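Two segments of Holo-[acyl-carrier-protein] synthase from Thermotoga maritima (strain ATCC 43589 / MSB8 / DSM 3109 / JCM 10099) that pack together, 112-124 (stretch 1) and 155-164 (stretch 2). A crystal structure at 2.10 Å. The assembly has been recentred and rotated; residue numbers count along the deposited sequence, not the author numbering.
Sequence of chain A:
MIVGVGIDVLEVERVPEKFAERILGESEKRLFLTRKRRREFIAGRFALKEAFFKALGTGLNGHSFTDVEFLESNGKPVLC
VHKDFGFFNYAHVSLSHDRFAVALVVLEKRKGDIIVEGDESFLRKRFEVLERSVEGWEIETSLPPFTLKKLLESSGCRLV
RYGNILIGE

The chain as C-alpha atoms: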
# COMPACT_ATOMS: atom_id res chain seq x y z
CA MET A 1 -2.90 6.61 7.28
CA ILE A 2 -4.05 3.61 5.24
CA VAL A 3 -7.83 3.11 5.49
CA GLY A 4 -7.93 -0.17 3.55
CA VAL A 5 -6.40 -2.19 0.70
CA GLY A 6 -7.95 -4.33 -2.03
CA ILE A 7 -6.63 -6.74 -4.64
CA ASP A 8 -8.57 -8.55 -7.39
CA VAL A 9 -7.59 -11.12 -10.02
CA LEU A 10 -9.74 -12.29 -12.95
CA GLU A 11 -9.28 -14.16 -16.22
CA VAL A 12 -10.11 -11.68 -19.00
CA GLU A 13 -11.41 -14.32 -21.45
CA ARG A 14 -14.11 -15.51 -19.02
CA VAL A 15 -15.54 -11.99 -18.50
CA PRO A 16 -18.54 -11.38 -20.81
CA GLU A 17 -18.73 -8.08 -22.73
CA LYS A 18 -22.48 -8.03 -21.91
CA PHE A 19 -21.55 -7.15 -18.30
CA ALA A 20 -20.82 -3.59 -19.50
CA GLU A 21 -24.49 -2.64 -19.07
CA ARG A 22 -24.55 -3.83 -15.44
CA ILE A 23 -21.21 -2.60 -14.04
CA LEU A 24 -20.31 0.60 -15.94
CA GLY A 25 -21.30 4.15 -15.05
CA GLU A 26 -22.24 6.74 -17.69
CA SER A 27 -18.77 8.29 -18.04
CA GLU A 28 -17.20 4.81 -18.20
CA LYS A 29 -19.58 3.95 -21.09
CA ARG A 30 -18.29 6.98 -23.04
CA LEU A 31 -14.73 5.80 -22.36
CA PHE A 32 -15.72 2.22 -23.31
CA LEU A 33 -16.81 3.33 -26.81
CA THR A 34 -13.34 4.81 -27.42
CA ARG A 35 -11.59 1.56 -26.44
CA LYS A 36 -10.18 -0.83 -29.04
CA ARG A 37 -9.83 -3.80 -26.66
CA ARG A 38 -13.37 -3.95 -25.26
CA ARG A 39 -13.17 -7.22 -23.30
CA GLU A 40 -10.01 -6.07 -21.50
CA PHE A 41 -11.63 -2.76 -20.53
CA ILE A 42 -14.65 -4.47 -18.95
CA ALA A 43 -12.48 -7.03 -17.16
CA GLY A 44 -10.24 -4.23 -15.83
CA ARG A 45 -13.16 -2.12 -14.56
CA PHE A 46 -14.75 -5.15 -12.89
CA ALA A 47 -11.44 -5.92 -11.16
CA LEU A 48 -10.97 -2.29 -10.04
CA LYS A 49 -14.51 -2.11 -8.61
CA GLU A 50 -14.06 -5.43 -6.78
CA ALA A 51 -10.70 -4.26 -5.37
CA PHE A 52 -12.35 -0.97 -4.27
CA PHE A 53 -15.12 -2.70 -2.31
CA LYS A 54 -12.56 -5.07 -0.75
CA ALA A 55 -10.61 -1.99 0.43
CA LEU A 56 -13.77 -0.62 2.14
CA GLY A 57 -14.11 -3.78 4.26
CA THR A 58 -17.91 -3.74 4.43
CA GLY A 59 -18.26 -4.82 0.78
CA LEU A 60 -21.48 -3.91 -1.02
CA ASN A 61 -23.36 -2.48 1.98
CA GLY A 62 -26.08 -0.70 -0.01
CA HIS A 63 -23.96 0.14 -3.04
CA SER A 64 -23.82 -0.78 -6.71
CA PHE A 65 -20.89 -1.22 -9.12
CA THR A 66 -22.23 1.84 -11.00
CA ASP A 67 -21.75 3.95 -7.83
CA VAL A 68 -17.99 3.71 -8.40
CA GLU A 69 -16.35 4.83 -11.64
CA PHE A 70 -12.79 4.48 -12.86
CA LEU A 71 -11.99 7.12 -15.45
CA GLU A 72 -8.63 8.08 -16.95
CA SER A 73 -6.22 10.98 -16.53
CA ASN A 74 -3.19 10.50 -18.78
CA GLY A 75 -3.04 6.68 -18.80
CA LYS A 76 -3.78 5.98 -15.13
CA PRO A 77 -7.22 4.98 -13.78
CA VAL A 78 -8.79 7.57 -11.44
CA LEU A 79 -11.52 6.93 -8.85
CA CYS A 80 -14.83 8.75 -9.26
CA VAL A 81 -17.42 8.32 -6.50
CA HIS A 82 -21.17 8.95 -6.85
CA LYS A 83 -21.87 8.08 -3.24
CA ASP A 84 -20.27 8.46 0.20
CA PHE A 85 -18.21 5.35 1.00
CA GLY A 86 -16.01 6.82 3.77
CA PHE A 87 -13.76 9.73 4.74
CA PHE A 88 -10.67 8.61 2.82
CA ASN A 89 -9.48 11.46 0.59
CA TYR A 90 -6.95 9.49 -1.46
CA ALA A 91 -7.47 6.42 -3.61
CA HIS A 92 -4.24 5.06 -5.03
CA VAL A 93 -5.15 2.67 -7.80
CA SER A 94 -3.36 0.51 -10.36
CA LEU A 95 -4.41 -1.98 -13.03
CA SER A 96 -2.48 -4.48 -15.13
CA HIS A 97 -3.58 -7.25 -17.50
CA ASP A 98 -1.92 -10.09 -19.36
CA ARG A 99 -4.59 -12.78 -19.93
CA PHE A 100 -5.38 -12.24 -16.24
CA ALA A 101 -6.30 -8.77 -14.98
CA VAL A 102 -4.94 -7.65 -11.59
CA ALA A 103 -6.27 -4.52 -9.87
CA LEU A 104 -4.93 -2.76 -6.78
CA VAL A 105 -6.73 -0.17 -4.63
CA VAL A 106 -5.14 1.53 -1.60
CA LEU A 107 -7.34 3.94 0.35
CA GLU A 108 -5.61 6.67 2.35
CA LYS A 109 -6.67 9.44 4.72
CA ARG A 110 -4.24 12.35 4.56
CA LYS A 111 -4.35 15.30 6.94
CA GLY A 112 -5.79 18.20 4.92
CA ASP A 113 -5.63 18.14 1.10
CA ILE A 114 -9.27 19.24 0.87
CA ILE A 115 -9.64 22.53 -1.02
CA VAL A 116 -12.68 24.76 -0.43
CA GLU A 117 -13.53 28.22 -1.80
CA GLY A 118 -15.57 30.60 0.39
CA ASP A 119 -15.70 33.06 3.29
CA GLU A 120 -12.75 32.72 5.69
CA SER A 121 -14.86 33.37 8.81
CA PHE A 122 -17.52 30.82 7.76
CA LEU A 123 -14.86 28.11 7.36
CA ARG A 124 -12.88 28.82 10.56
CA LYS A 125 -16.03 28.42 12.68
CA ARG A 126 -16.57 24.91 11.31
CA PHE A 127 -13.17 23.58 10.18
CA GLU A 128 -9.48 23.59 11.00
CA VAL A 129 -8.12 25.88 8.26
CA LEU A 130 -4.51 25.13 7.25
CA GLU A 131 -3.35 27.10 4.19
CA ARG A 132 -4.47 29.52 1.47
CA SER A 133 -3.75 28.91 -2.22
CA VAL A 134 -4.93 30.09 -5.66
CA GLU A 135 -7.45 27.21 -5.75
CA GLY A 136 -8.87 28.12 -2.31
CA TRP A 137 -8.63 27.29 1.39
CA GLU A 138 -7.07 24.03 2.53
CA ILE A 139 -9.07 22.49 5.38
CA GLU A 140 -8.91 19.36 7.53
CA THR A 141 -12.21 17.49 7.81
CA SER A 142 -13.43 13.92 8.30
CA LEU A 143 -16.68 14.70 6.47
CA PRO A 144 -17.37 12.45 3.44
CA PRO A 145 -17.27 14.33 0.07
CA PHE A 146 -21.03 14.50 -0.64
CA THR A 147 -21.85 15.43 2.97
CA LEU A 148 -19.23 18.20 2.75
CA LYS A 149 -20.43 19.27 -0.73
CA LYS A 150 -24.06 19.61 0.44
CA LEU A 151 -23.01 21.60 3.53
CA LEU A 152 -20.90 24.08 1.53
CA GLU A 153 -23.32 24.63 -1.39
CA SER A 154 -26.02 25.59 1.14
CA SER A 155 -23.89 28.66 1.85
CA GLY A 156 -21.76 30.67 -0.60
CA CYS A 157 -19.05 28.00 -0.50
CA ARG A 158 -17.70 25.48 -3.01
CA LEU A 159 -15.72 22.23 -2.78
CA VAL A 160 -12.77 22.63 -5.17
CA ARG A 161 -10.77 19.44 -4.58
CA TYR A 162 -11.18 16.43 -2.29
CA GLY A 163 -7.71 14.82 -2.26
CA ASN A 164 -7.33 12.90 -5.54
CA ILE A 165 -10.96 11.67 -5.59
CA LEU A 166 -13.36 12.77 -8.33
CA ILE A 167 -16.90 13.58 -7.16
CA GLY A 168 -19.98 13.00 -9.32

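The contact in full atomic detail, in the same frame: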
# COMPACT_ATOMS: atom_id res chain seq x y z
N GLY A 112 -5.57 17.12 5.88
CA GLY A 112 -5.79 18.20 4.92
C GLY A 112 -6.05 17.72 3.51
O GLY A 112 -6.73 16.71 3.31
N ASP A 113 -5.49 18.44 2.54
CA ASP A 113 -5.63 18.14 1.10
C ASP A 113 -7.08 18.17 0.61
O ASP A 113 -7.44 17.50 -0.36
CB ASP A 113 -4.95 16.80 0.74
CG ASP A 113 -3.56 16.99 0.17
OD1 ASP A 113 -3.39 17.85 -0.73
OD2 ASP A 113 -2.64 16.27 0.59
N ILE A 114 -7.90 18.97 1.29
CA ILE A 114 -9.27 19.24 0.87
C ILE A 114 -9.37 20.74 0.63
O ILE A 114 -9.18 21.54 1.55
CB ILE A 114 -10.28 18.75 1.94
CG1 ILE A 114 -10.22 17.22 2.06
CG2 ILE A 114 -11.69 19.21 1.60
CD1 ILE A 114 -10.54 16.71 3.45
N ILE A 115 -9.64 21.12 -0.62
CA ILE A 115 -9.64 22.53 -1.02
C ILE A 115 -11.07 23.05 -1.16
O ILE A 115 -11.89 22.45 -1.87
CB ILE A 115 -8.85 22.77 -2.33
CG1 ILE A 115 -7.50 22.02 -2.32
CG2 ILE A 115 -8.67 24.26 -2.61
CD1 ILE A 115 -6.53 22.44 -1.23
N VAL A 116 -11.35 24.15 -0.47
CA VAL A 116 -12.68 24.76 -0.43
C VAL A 116 -12.59 26.26 -0.67
O VAL A 116 -11.74 26.94 -0.08
CB VAL A 116 -13.39 24.49 0.93
CG1 VAL A 116 -14.71 25.24 1.01
CG2 VAL A 116 -13.61 23.00 1.15
N GLU A 117 -13.45 26.78 -1.54
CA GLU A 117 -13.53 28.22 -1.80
C GLU A 117 -14.74 28.83 -1.09
O GLU A 117 -15.86 28.34 -1.23
CB GLU A 117 -13.58 28.50 -3.30
CG GLU A 117 -13.55 29.98 -3.69
CD GLU A 117 -12.19 30.62 -3.52
OE1 GLU A 117 -11.55 30.94 -4.54
OE2 GLU A 117 -11.75 30.82 -2.36
N GLY A 118 -14.50 29.90 -0.33
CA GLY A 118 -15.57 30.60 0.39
C GLY A 118 -15.08 31.60 1.42
O GLY A 118 -13.89 31.93 1.46
N ASP A 119 -16.00 32.08 2.25
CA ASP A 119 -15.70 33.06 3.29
C ASP A 119 -14.82 32.46 4.39
O ASP A 119 -15.13 31.40 4.94
CB ASP A 119 -16.99 33.62 3.90
CG ASP A 119 -16.74 34.59 5.05
OD1 ASP A 119 -16.03 35.60 4.85
OD2 ASP A 119 -17.26 34.34 6.15
N GLU A 120 -13.73 33.16 4.70
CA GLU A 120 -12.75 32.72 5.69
C GLU A 120 -13.37 32.49 7.07
O GLU A 120 -13.11 31.46 7.71
CB GLU A 120 -11.59 33.72 5.79
CG GLU A 120 -10.43 33.28 6.66
CD GLU A 120 -9.32 34.32 6.76
OE1 GLU A 120 -8.58 34.29 7.77
OE2 GLU A 120 -9.19 35.15 5.84
N SER A 121 -14.20 33.43 7.51
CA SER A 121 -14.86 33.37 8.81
C SER A 121 -15.83 32.19 8.91
O SER A 121 -15.88 31.51 9.94
CB SER A 121 -15.59 34.69 9.10
OG SER A 121 -16.15 34.68 10.40
N PHE A 122 -16.60 31.96 7.84
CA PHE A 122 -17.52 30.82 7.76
C PHE A 122 -16.79 29.49 7.97
O PHE A 122 -17.28 28.61 8.68
CB PHE A 122 -18.24 30.82 6.40
CG PHE A 122 -19.12 29.62 6.16
CD1 PHE A 122 -20.47 29.66 6.49
CD2 PHE A 122 -18.60 28.45 5.60
CE1 PHE A 122 -21.29 28.56 6.26
CE2 PHE A 122 -19.41 27.35 5.38
CZ PHE A 122 -20.76 27.40 5.71
N LEU A 123 -15.63 29.35 7.33
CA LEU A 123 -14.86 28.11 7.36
C LEU A 123 -14.16 27.86 8.69
O LEU A 123 -14.12 26.73 9.17
CB LEU A 123 -13.85 28.06 6.21
CG LEU A 123 -14.40 28.11 4.77
CD1 LEU A 123 -13.25 28.26 3.78
CD2 LEU A 123 -15.24 26.89 4.43
N ARG A 124 -13.62 28.93 9.29
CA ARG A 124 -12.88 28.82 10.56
C ARG A 124 -13.76 28.46 11.76
O ARG A 124 -13.27 27.91 12.74
CB ARG A 124 -12.09 30.10 10.84
CG ARG A 124 -10.90 30.30 9.92
CD ARG A 124 -9.95 31.37 10.43
NE ARG A 124 -8.96 31.76 9.42
CZ ARG A 124 -7.80 31.14 9.21
NH1 ARG A 124 -6.99 31.57 8.26
NH2 ARG A 124 -7.45 30.09 9.95
N SER A 155 -24.41 27.31 1.70
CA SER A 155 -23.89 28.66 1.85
C SER A 155 -23.29 29.14 0.52
O SER A 155 -23.58 28.56 -0.53
CB SER A 155 -22.82 28.69 2.96
OG SER A 155 -22.23 29.97 3.08
N GLY A 156 -22.47 30.18 0.58
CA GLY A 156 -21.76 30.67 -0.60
C GLY A 156 -20.39 30.04 -0.74
O GLY A 156 -19.42 30.72 -1.09
N CYS A 157 -20.31 28.74 -0.47
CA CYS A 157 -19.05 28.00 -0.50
C CYS A 157 -19.05 26.88 -1.54
O CYS A 157 -20.11 26.39 -1.93
CB CYS A 157 -18.72 27.44 0.88
SG CYS A 157 -18.23 28.69 2.10
N ARG A 158 -17.85 26.48 -1.96
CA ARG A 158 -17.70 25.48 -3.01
C ARG A 158 -16.54 24.53 -2.70
O ARG A 158 -15.45 24.97 -2.32
CB ARG A 158 -17.48 26.17 -4.36
CG ARG A 158 -17.55 25.26 -5.57
CD ARG A 158 -17.48 26.05 -6.88
NE ARG A 158 -16.21 26.75 -7.04
CZ ARG A 158 -15.13 26.25 -7.63
NH1 ARG A 158 -15.14 25.01 -8.12
NH2 ARG A 158 -14.03 26.98 -7.73
N LEU A 159 -16.78 23.23 -2.87
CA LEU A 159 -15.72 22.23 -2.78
C LEU A 159 -14.93 22.21 -4.08
O LEU A 159 -15.47 21.90 -5.15
CB LEU A 159 -16.30 20.84 -2.47
CG LEU A 159 -15.37 19.61 -2.53
CD1 LEU A 159 -14.24 19.70 -1.52
CD2 LEU A 159 -16.18 18.34 -2.32
N VAL A 160 -13.64 22.55 -3.99
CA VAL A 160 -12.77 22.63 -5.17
C VAL A 160 -12.12 21.28 -5.45
O VAL A 160 -12.23 20.75 -6.56
CB VAL A 160 -11.70 23.74 -5.02
CG1 VAL A 160 -10.84 23.83 -6.27
CG2 VAL A 160 -12.35 25.08 -4.72
N ARG A 161 -11.44 20.73 -4.45
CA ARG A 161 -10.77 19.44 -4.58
C ARG A 161 -10.87 18.64 -3.28
O ARG A 161 -10.69 19.19 -2.20
CB ARG A 161 -9.30 19.63 -4.98
CG ARG A 161 -8.58 18.35 -5.39
CD ARG A 161 -7.16 18.61 -5.88
NE ARG A 161 -6.35 19.38 -4.94
CZ ARG A 161 -5.70 18.88 -3.90
NH1 ARG A 161 -5.75 17.58 -3.63
NH2 ARG A 161 -5.00 19.68 -3.11
N TYR A 162 -11.16 17.35 -3.42
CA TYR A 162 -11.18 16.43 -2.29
C TYR A 162 -10.09 15.38 -2.50
O TYR A 162 -10.34 14.32 -3.07
CB TYR A 162 -12.55 15.77 -2.19
CG TYR A 162 -12.85 15.13 -0.85
CD1 TYR A 162 -13.53 15.83 0.14
CD2 TYR A 162 -12.49 13.81 -0.59
CE1 TYR A 162 -13.82 15.25 1.36
CE2 TYR A 162 -12.77 13.21 0.63
CZ TYR A 162 -13.44 13.94 1.60
OH TYR A 162 -13.73 13.36 2.82
N GLY A 163 -8.87 15.69 -2.05
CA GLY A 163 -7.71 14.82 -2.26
C GLY A 163 -7.48 14.55 -3.73
O GLY A 163 -7.35 15.49 -4.51
N ASN A 164 -7.42 13.28 -4.12
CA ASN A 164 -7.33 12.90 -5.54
C ASN A 164 -8.60 12.19 -6.05
O ASN A 164 -8.60 11.58 -7.12
CB ASN A 164 -6.07 12.07 -5.82
CG ASN A 164 -6.19 10.62 -5.37
OD1 ASN A 164 -7.09 10.26 -4.61
ND2 ASN A 164 -5.27 9.78 -5.83

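Antiparallel strands are joined first by their backbones, and the pairing of 114-117 with 158-162 illustrates how a beta bulge can be absorbed without losing that ladder. Ile-115 N donates to Arg-161 O (2.7 Å), and at the other end Glu-117 N to Arg-158 O and Arg-158 N to Glu-117 O (both 2.8 Å) form a reciprocal pair. Between them the register slips by one: Ile-115 O accepts from both Arg-161 N (3.1 Å) and Val-160 N (2.8 Å), so a single carbonyl serves two consecutive amides. Val-160, with phi/psi of -89/-54, is the extra residue. Beyond the strand, Gly-163 N donates to Asp-113 O (2.9 Å); the positive phi of Gly-163 favours glycine.

Side chains reinforce this frame. Arg-161 NH2 makes a salt bridge to Asp-113 OD1, a weak hydrogen bond at 3.4 Å, while its NH1 holds Gly-163 O at 2.8 Å. On one face, Ile-114 CG1 lies over the Tyr-162 ring, 4.1 Å from CD1, and Ile-114 CG2 meets Leu-159 CD1 at 4.1 Å. On the other, Ile-115 CG2 packs against Val-160 CB (3.9 Å).

Past the strands, buried Cys-157 SG sits 3.5 Å from Phe-122 CD2. Gly-118 CA approaches Cys-157 SG to 3.7 Å, and a beta-carbon there would clash with it.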